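Local coordinates for flagellin hook IN motif family (Aeromonas hydrophila subsp. hydrophila, PDB 6XI1), which probably forms part of the calcium-stiffened extender region of an RTX adhesin, a chain of tandem beta-sandwich repeats that holds the binding end away from the bacterium, at residues V339-V344 with D372-D377; A236-G241 with S263-D268. All coordinates share one frame; numbering follows the deposited sequence.

Contact 1 (V339-V344 with D372-D377). With CA (calcium ion), chain V; CA (calcium ion), chain T; CA (calcium ion), chain U; CA (calcium ion), chain S.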
# COMPACT_ATOMS: atom_id res chain seq x y z
N VAL A 339 -42.09 8.65 13.80
CA VAL A 339 -43.41 8.14 14.28
C VAL A 339 -44.39 9.29 14.42
O VAL A 339 -43.96 10.46 14.67
CB VAL A 339 -43.30 7.36 15.59
CG1 VAL A 339 -42.45 6.11 15.38
CG2 VAL A 339 -42.83 8.24 16.75
N ASN A 340 -45.66 8.99 14.20
CA ASN A 340 -46.73 9.98 14.41
C ASN A 340 -46.65 10.60 15.81
O ASN A 340 -46.49 9.86 16.82
CB ASN A 340 -48.14 9.43 14.23
CG ASN A 340 -49.13 10.57 14.17
OD1 ASN A 340 -48.96 11.51 13.38
ND2 ASN A 340 -50.09 10.54 15.08
N ASP A 341 -46.78 11.92 15.84
CA ASP A 341 -47.18 12.69 17.04
C ASP A 341 -48.65 13.09 16.91
O ASP A 341 -49.07 13.61 15.83
CB ASP A 341 -46.29 13.92 17.22
CG ASP A 341 -44.90 13.56 17.70
OD1 ASP A 341 -44.17 12.93 16.96
OD2 ASP A 341 -44.61 13.87 18.87
N ALA A 342 -49.43 12.78 17.93
CA ALA A 342 -50.85 13.15 18.03
C ALA A 342 -50.96 14.67 17.82
O ALA A 342 -50.17 15.44 18.41
CB ALA A 342 -51.46 12.76 19.35
N ALA A 343 -51.89 15.07 16.97
CA ALA A 343 -52.24 16.47 16.74
C ALA A 343 -52.78 17.07 18.04
O ALA A 343 -53.35 16.32 18.87
CB ALA A 343 -53.24 16.55 15.61
N VAL A 344 -52.54 18.36 18.21
CA VAL A 344 -53.11 19.16 19.32
C VAL A 344 -54.32 19.92 18.75
O VAL A 344 -54.14 20.81 17.95
CB VAL A 344 -52.06 20.07 19.97
CG1 VAL A 344 -52.66 20.85 21.14
CG2 VAL A 344 -50.88 19.24 20.44
N ASP A 372 -49.77 20.30 14.64
CA ASP A 372 -49.19 18.94 14.61
C ASP A 372 -47.66 19.08 14.57
O ASP A 372 -47.14 19.78 13.67
CB ASP A 372 -49.78 18.16 13.44
CG ASP A 372 -49.59 16.67 13.62
OD1 ASP A 372 -48.44 16.26 13.90
OD2 ASP A 372 -50.61 15.94 13.55
N VAL A 373 -46.99 18.50 15.55
CA VAL A 373 -45.49 18.45 15.63
C VAL A 373 -44.90 17.89 14.32
O VAL A 373 -43.78 18.28 13.93
CB VAL A 373 -45.13 17.64 16.90
CG1 VAL A 373 -43.74 16.98 16.83
CG2 VAL A 373 -45.25 18.54 18.10
N ASP A 374 -45.63 17.02 13.63
CA ASP A 374 -45.18 16.35 12.40
C ASP A 374 -45.26 17.29 11.20
O ASP A 374 -44.85 16.85 10.13
CB ASP A 374 -45.94 15.06 12.11
CG ASP A 374 -45.80 14.06 13.25
OD1 ASP A 374 -44.68 13.86 13.72
OD2 ASP A 374 -46.82 13.56 13.70
N GLY A 375 -45.82 18.48 11.36
CA GLY A 375 -45.69 19.56 10.37
C GLY A 375 -47.03 20.18 10.00
O GLY A 375 -48.09 19.61 10.29
N ALA A 376 -46.96 21.33 9.34
CA ALA A 376 -48.11 22.05 8.75
C ALA A 376 -48.90 21.12 7.83
O ALA A 376 -50.13 21.26 7.77
CB ALA A 376 -47.60 23.27 8.03
N ASP A 377 -48.24 20.17 7.18
CA ASP A 377 -48.90 19.19 6.26
C ASP A 377 -49.93 18.33 7.02
O ASP A 377 -50.87 17.81 6.38
CB ASP A 377 -47.85 18.33 5.55
CG ASP A 377 -46.82 17.63 6.45
OD1 ASP A 377 -46.83 17.83 7.68
OD2 ASP A 377 -45.96 16.93 5.90
CA CA V . -49.17 13.92 13.60
CA CA T . -42.97 12.60 14.90
CA CA U . -44.55 16.49 7.83
CA CA S . -42.90 12.06 18.87
O HOH W 1 -44.79 10.54 18.75
O HOH W 2 -48.52 17.54 17.82
O HOH W 3 -43.46 12.19 21.20
O HOH W 4 -43.59 18.70 7.49
O HOH W 5 -45.83 14.51 8.14
O HOH W 6 -42.50 15.88 8.70
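With CG turned anti to the carbonyl carbon in both D341 (chi1 -73°) and D374 (chi1 -60°), the side chains bring the two carboxylates to one shared calcium of a cadherin-like interdomain junction. Aspartate suits both places, since a carboxylate can bind two ions at once. D374 OD2 binds one calcium at 2.4 Å, and D374 OD1 binds a second, which also takes V339 O and D341 OD1. D341 OD1 then reaches on to a third calcium, which D341 OD2 also binds at 2.5 Å. The neighbouring oxygens D341 OD1 and D374 OD1, 3.4 Å apart, probably tolerate each other because they share a cation. E249 and L310, from the preceding repeat, help complete the second site, so the ions probably stiffen the linker.

D372 grips the first calcium with both oxygens, beside D341 O and N340; E378 and D432 complete that shell. D372 OD1 also takes the backbone N-H of D374 on the anti lone pair, an Asx turn that fixes the D374 backbone. V373 crosses D341 at a slant, its CG1 3.7 Å from D341 CG. D341 N donates to the syn lone pair of D374 OD2 at 2.7 Å, with an N-H...O angle of 159°.

Contact 2 (A236-G241 with S263-D268). With CA (calcium ion), chain R; NA (sodium ion), chain J; CA (calcium ion), chain O.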
# COMPACT_ATOMS: atom_id res chain seq x y z
N ALA A 236 -4.71 0.29 0.19
CA ALA A 236 -5.96 0.73 0.84
C ALA A 236 -6.36 -0.40 1.78
O ALA A 236 -6.26 -1.60 1.40
CB ALA A 236 -7.02 1.06 -0.17
N ALA A 237 -6.70 -0.05 3.02
CA ALA A 237 -7.29 -1.02 3.95
C ALA A 237 -8.58 -1.57 3.35
O ALA A 237 -9.25 -0.91 2.51
CB ALA A 237 -7.53 -0.37 5.28
N VAL A 238 -8.98 -2.74 3.83
CA VAL A 238 -10.25 -3.34 3.38
C VAL A 238 -11.14 -3.32 4.62
O VAL A 238 -10.80 -3.96 5.57
CB VAL A 238 -10.09 -4.76 2.79
CG1 VAL A 238 -11.44 -5.37 2.47
CG2 VAL A 238 -9.23 -4.72 1.54
N ILE A 239 -12.17 -2.50 4.57
CA ILE A 239 -13.07 -2.27 5.74
C ILE A 239 -14.38 -2.97 5.43
O ILE A 239 -14.95 -2.74 4.37
CB ILE A 239 -13.25 -0.77 6.01
CG1 ILE A 239 -11.91 -0.14 6.38
CG2 ILE A 239 -14.31 -0.52 7.07
CD1 ILE A 239 -11.84 1.38 6.28
N SER A 240 -14.88 -3.75 6.38
CA SER A 240 -16.16 -4.46 6.20
C SER A 240 -16.86 -4.53 7.55
O SER A 240 -16.45 -3.81 8.48
CB SER A 240 -15.90 -5.83 5.60
OG SER A 240 -15.07 -6.57 6.46
N GLY A 241 -17.89 -5.36 7.64
CA GLY A 241 -18.68 -5.45 8.86
C GLY A 241 -19.91 -4.57 8.78
O GLY A 241 -20.37 -4.25 7.67
N SER A 263 -14.78 -4.06 10.65
CA SER A 263 -13.54 -4.84 10.66
C SER A 263 -12.62 -4.22 9.63
O SER A 263 -13.12 -3.70 8.64
CB SER A 263 -13.81 -6.29 10.38
OG SER A 263 -14.70 -6.79 11.36
N VAL A 264 -11.33 -4.36 9.86
CA VAL A 264 -10.36 -3.87 8.86
C VAL A 264 -9.22 -4.87 8.70
O VAL A 264 -8.69 -5.33 9.72
CB VAL A 264 -9.87 -2.46 9.22
CG1 VAL A 264 -9.25 -2.40 10.60
CG2 VAL A 264 -8.90 -1.94 8.18
N THR A 265 -8.77 -5.08 7.45
CA THR A 265 -7.45 -5.69 7.17
C THR A 265 -6.63 -4.69 6.35
O THR A 265 -7.27 -3.83 5.63
CB THR A 265 -7.62 -7.03 6.46
OG1 THR A 265 -8.32 -6.76 5.24
CG2 THR A 265 -8.36 -8.02 7.34
N ASP A 266 -5.32 -4.85 6.37
CA ASP A 266 -4.40 -4.00 5.57
C ASP A 266 -3.18 -4.85 5.20
O ASP A 266 -2.43 -5.21 6.07
CB ASP A 266 -4.08 -2.71 6.31
CG ASP A 266 -3.52 -1.64 5.41
OD1 ASP A 266 -2.58 -1.98 4.60
OD2 ASP A 266 -3.99 -0.44 5.52
N VAL A 267 -2.96 -5.08 3.91
CA VAL A 267 -1.78 -5.92 3.51
C VAL A 267 -0.45 -5.25 3.92
O VAL A 267 0.58 -5.96 4.05
CB VAL A 267 -1.81 -6.32 2.03
CG1 VAL A 267 -3.08 -7.07 1.72
CG2 VAL A 267 -1.63 -5.15 1.10
N ASP A 268 -0.44 -3.95 4.19
CA ASP A 268 0.78 -3.25 4.65
C ASP A 268 1.13 -3.60 6.09
O ASP A 268 2.20 -3.16 6.50
CB ASP A 268 0.68 -1.73 4.48
CG ASP A 268 0.39 -1.37 3.06
OD1 ASP A 268 1.12 -1.93 2.16
OD2 ASP A 268 -0.54 -0.61 2.86
CA CA R . -2.34 0.41 3.96
NA NA J . 3.50 -2.35 7.88
CA CA O . 2.03 -2.16 -0.09
O HOH W 7 -5.16 -4.24 2.08
O HOH W 8 -12.20 -6.17 6.36
O HOH W 9 3.94 -4.19 9.02
O HOH W 10 3.32 -0.28 6.97
O HOH W 11 5.68 -1.61 8.09
O HOH W 12 4.93 -3.35 6.02
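At the mouth of an antiparallel beta hairpin, where its two strands run out into a calcium site, V238 pairs with T265 and S240 with S263. Both are hydrogen-bonded pairs. V238 N reaches T265 O at 2.7 Å, and T265 N answers to V238 O. The S240 and S263 pair is bonded both ways too, but S263 N meets S240 O from above the carbonyl plane, 42° out of it. Between them I239 and V264 form a non-hydrogen-bonded pair, where the CA-H of I239 points at S263 O and that of V264 at V238 O.

The strands 238-248 and 255-265 are the first two of a seven-stranded cadherin-like repeat, and their two faces differ in character. On one, I239 and V264 lie side by side, I239 CG1 3.9 Å from V264 CG2. V264 CG2 stands anti to the backbone N, which also carries it to A237 CB at 3.6 Å; V264 also rests on the loop at F275. I239 and V264, branched and aliphatic, suit a strand and make this side of the pair apolar. The other, exposed face mixes V238 with hydroxyl residues: V238 CB touches T265 OG1 at 3.6 Å, while S240 OG shares a water with V238 O, a place where a small hydroxyl can meet solvent.

Toward the calcium, A237 is small enough to let D266 OD2 come within 3.5 Å of its CB. A second water links A236 O to V267 N. D266 chelates a calcium with both carboxylate oxygens, and D268 OD2 joins it there, with N234, D235, E272 and D326 completing the shell. D266 OD1 also accepts from D268 N in an Asx turn, and D268 OD1 crosses to a neighbouring calcium, 2.4 Å away.

Contact 1 and contact 2 cover overlapping, shifted parts of the same region in successive repeats, and their centres lie about 44 Å apart without touching. Each is partly buried. Contact 1 lies mostly in loops at the junction, so metal coordination does most of the joining, with the backbone bond from D341 to D374 beside it. Contact 2 starts further inside the hairpin: four backbone bonds and a small apolar patch unite its strands, and the calcium ligands come at one end. Its outer face is exposed, whereas A237, D266 and D268, toward the metal, are buried. D268 corresponds to D374, yet sodium rather than calcium binds its backbone O.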